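Local coordinates for nucleoside diphosphate kinase (Aquifex aeolicus, PDB 3ZTP), which catalyses transfer of the gamma-phosphate of ATP to nucleoside diphosphates by a ping-pong mechanism through a phosphorylated enzyme intermediate, working as a magnesium-dependent homotetramer, at the interface of chains A and B. Residues are numbered along the deposited sequence; one frame, centred on the assembly and turned at random. Chains: chain A/B, Nucleoside diphosphate kinase.

The interface of chains A and B. Residues chain A 34-37, 142; chain B 20, 39, 71, 73.
B:Met39 reaches over strand 33-40 of chain A, where the same strands of two subunits meet across a two-fold axis in this part of the homotetramer's subunit interface. Its CG is anti to the backbone N (chi1 177°), and the bend at chi3 (-68°) turns the terminal methyl towards A:Ile34. There CE packs 3.5 Å from CG2 of A:Ile34, while SD lies at the same distance from the A:Ile34 carbonyl O. Closer to the backbone, the CB atoms of A:Leu37 and B:Met39 meet, and the thioether chain slides antiparallel past A:Val142, whose CG2 sits 3.6 Å from CG of B:Met39. Were B:Met39 an alanine, the loss of CG, SD and CE would probably open a gap beside A:Ile34, whose CG2 would lose its methyl partner, and leave A:Val142 CG2 to pack mainly on B:Pro71. At that end the contact stays close, the C-terminal carboxylate of A:Val142 skirting the proline ring with OXT 3.5 Å from CG of B:Pro71. Packing is looser on the other side, where A:Leu37 and B:Leu20 point tip to tip, their CD2 methyls 4.0 Å apart, with B:Val73 crossing A:Leu37 nearly at a right angle. The strand backbones are joined directly by a hydrogen bond from B:Met39 N to A:Leu37 O (2.9 Å). On the hydrated side a water extends this pairing, hydrogen-bonding to A:Leu37 N at 3.1 Å and to the carbonyl O of B:Met39 at 2.8 Å.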
ATOM      1  N   ILE A  34     -10.106  14.320   7.097  1.00  8.23           N
ATOM      2  CA  ILE A  34      -9.658  12.938   6.915  1.00  7.88           C
ATOM      3  C   ILE A  34      -8.334  13.002   6.161  1.00  8.24           C
ATOM      4  O   ILE A  34      -8.284  13.444   5.018  1.00 10.14           O
ATOM      5  CB  ILE A  34     -10.671  12.067   6.167  1.00  8.19           C
ATOM      6  CG1 ILE A  34     -11.978  12.015   6.963  1.00  9.46           C
ATOM      7  CG2 ILE A  34     -10.114  10.688   5.938  1.00  9.80           C
ATOM      8  CD1 ILE A  34     -13.129  11.329   6.238  1.00 12.03           C
ATOM      9  N   LYS A  35      -7.261  12.592   6.835  1.00  7.72           N
ATOM     10  CA  LYS A  35      -5.902  12.632   6.276  1.00  7.37           C
ATOM     11  C   LYS A  35      -5.449  11.307   5.677  1.00  8.23           C
ATOM     12  O   LYS A  35      -4.449  11.255   4.946  1.00  8.03           O
ATOM     13  CB  LYS A  35      -4.910  13.076   7.338  1.00  9.49           C
ATOM     14  CG  LYS A  35      -5.162  14.472   7.901  1.00 12.43           C
ATOM     15  CD  LYS A  35      -5.011  15.526   6.868  1.00 13.96           C
ATOM     16  CE  LYS A  35      -3.608  15.518   6.289  1.00 19.33           C
ATOM     17  NZ  LYS A  35      -3.402  16.627   5.304  1.00 24.62           N
ATOM     18  N   ALA A  36      -6.112  10.220   6.041  1.00  6.70           N
ATOM     19  CA  ALA A  36      -5.806   8.915   5.464  1.00  7.29           C
ATOM     20  C   ALA A  36      -7.029   8.044   5.676  1.00  6.58           C
ATOM     21  O   ALA A  36      -7.804   8.243   6.632  1.00  6.92           O
ATOM     22  CB  ALA A  36      -4.571   8.283   6.125  1.00  8.38           C
ATOM     23  N   LEU A  37      -7.226   7.087   4.794  1.00  6.19           N
ATOM     24  CA  LEU A  37      -8.406   6.233   4.835  1.00  5.57           C
ATOM     25  C   LEU A  37      -8.132   4.986   4.075  1.00  6.02           C
ATOM     26  O   LEU A  37      -7.662   5.056   2.942  1.00  7.04           O
ATOM     27  CB  LEU A  37      -9.603   6.977   4.191  1.00  7.30           C
ATOM     28  CG  LEU A  37     -10.935   6.241   4.167  1.00  7.71           C
ATOM     29  CD1 LEU A  37     -11.550   6.171   5.495  1.00  8.54           C
ATOM     30  CD2 LEU A  37     -11.879   6.939   3.203  1.00 10.71           C
ATOM     31  N   VAL A 142      -2.351  12.168   3.194  1.00 12.06           N
ATOM     32  CA  VAL A 142      -2.441  13.056   2.018  1.00 15.05           C
ATOM     33  C   VAL A 142      -3.455  14.165   2.249  1.00 19.08           C
ATOM     34  O   VAL A 142      -4.202  14.122   3.224  1.00 17.94           O
ATOM     35  CB  VAL A 142      -2.831  12.287   0.721  1.00 18.80           C
ATOM     36  CG1 VAL A 142      -1.729  11.341   0.304  1.00 19.80           C
ATOM     37  CG2 VAL A 142      -4.153  11.528   0.898  1.00 18.14           C
ATOM     38  OXT VAL A 142      -3.518  15.144   1.487  1.00 21.72           O
TER
ATOM     39  N   LEU B  20     -18.118  12.899   1.209  1.00  7.05           N
ATOM     40  CA  LEU B  20     -17.623  11.530   1.068  1.00  6.85           C
ATOM     41  C   LEU B  20     -18.478  10.498   1.793  1.00  6.70           C
ATOM     42  O   LEU B  20     -18.796   9.432   1.266  1.00  7.77           O
ATOM     43  CB  LEU B  20     -16.200  11.455   1.619  1.00  7.59           C
ATOM     44  CG  LEU B  20     -15.633  10.041   1.737  1.00  8.23           C
ATOM     45  CD1 LEU B  20     -15.479   9.398   0.358  1.00  9.22           C
ATOM     46  CD2 LEU B  20     -14.279  10.065   2.488  1.00  9.13           C
ATOM     47  N   MET B  39      -8.041   6.425   0.364  1.00  6.08           N
ATOM     48  CA  MET B  39      -7.726   7.814   0.029  1.00  7.39           C
ATOM     49  C   MET B  39      -6.303   7.874  -0.490  1.00  6.77           C
ATOM     50  O   MET B  39      -5.404   7.299   0.112  1.00  8.26           O
ATOM     51  CB  MET B  39      -7.874   8.687   1.271  1.00  7.38           C
ATOM     52  CG  MET B  39      -7.499  10.117   1.019  1.00  8.40           C
ATOM     53  SD  MET B  39      -7.833  11.156   2.459  1.00 14.30           S
ATOM     54  CE  MET B  39      -9.569  11.114   2.477  1.00 14.54           C
ATOM     55  N   PRO B  71      -6.536  15.271  -2.640  1.00 10.57           N
ATOM     56  CA  PRO B  71      -6.800  13.840  -2.489  1.00 10.02           C
ATOM     57  C   PRO B  71      -8.182  13.424  -3.000  1.00  8.53           C
ATOM     58  O   PRO B  71      -9.143  14.229  -3.045  1.00  9.06           O
ATOM     59  CB  PRO B  71      -6.701  13.599  -0.985  1.00 13.38           C
ATOM     60  CG  PRO B  71      -6.493  14.925  -0.335  1.00 15.87           C
ATOM     61  CD  PRO B  71      -6.293  15.972  -1.372  1.00 11.29           C
ATOM     62  N   VAL B  73     -10.894   9.690  -3.074  1.00  6.59           N
ATOM     63  CA  VAL B  73     -11.155   8.386  -2.473  1.00  6.11           C
ATOM     64  C   VAL B  73     -11.743   7.483  -3.517  1.00  7.59           C
ATOM     65  O   VAL B  73     -12.744   7.804  -4.162  1.00  7.01           O
ATOM     66  CB  VAL B  73     -12.117   8.491  -1.281  1.00  5.68           C
ATOM     67  CG1 VAL B  73     -12.582   7.108  -0.837  1.00  6.18           C
ATOM     68  CG2 VAL B  73     -11.431   9.238  -0.126  1.00  7.67           C
TER
HETATM   69  O   HOH W   1      -4.865   6.947   2.849  1.00  9.00           O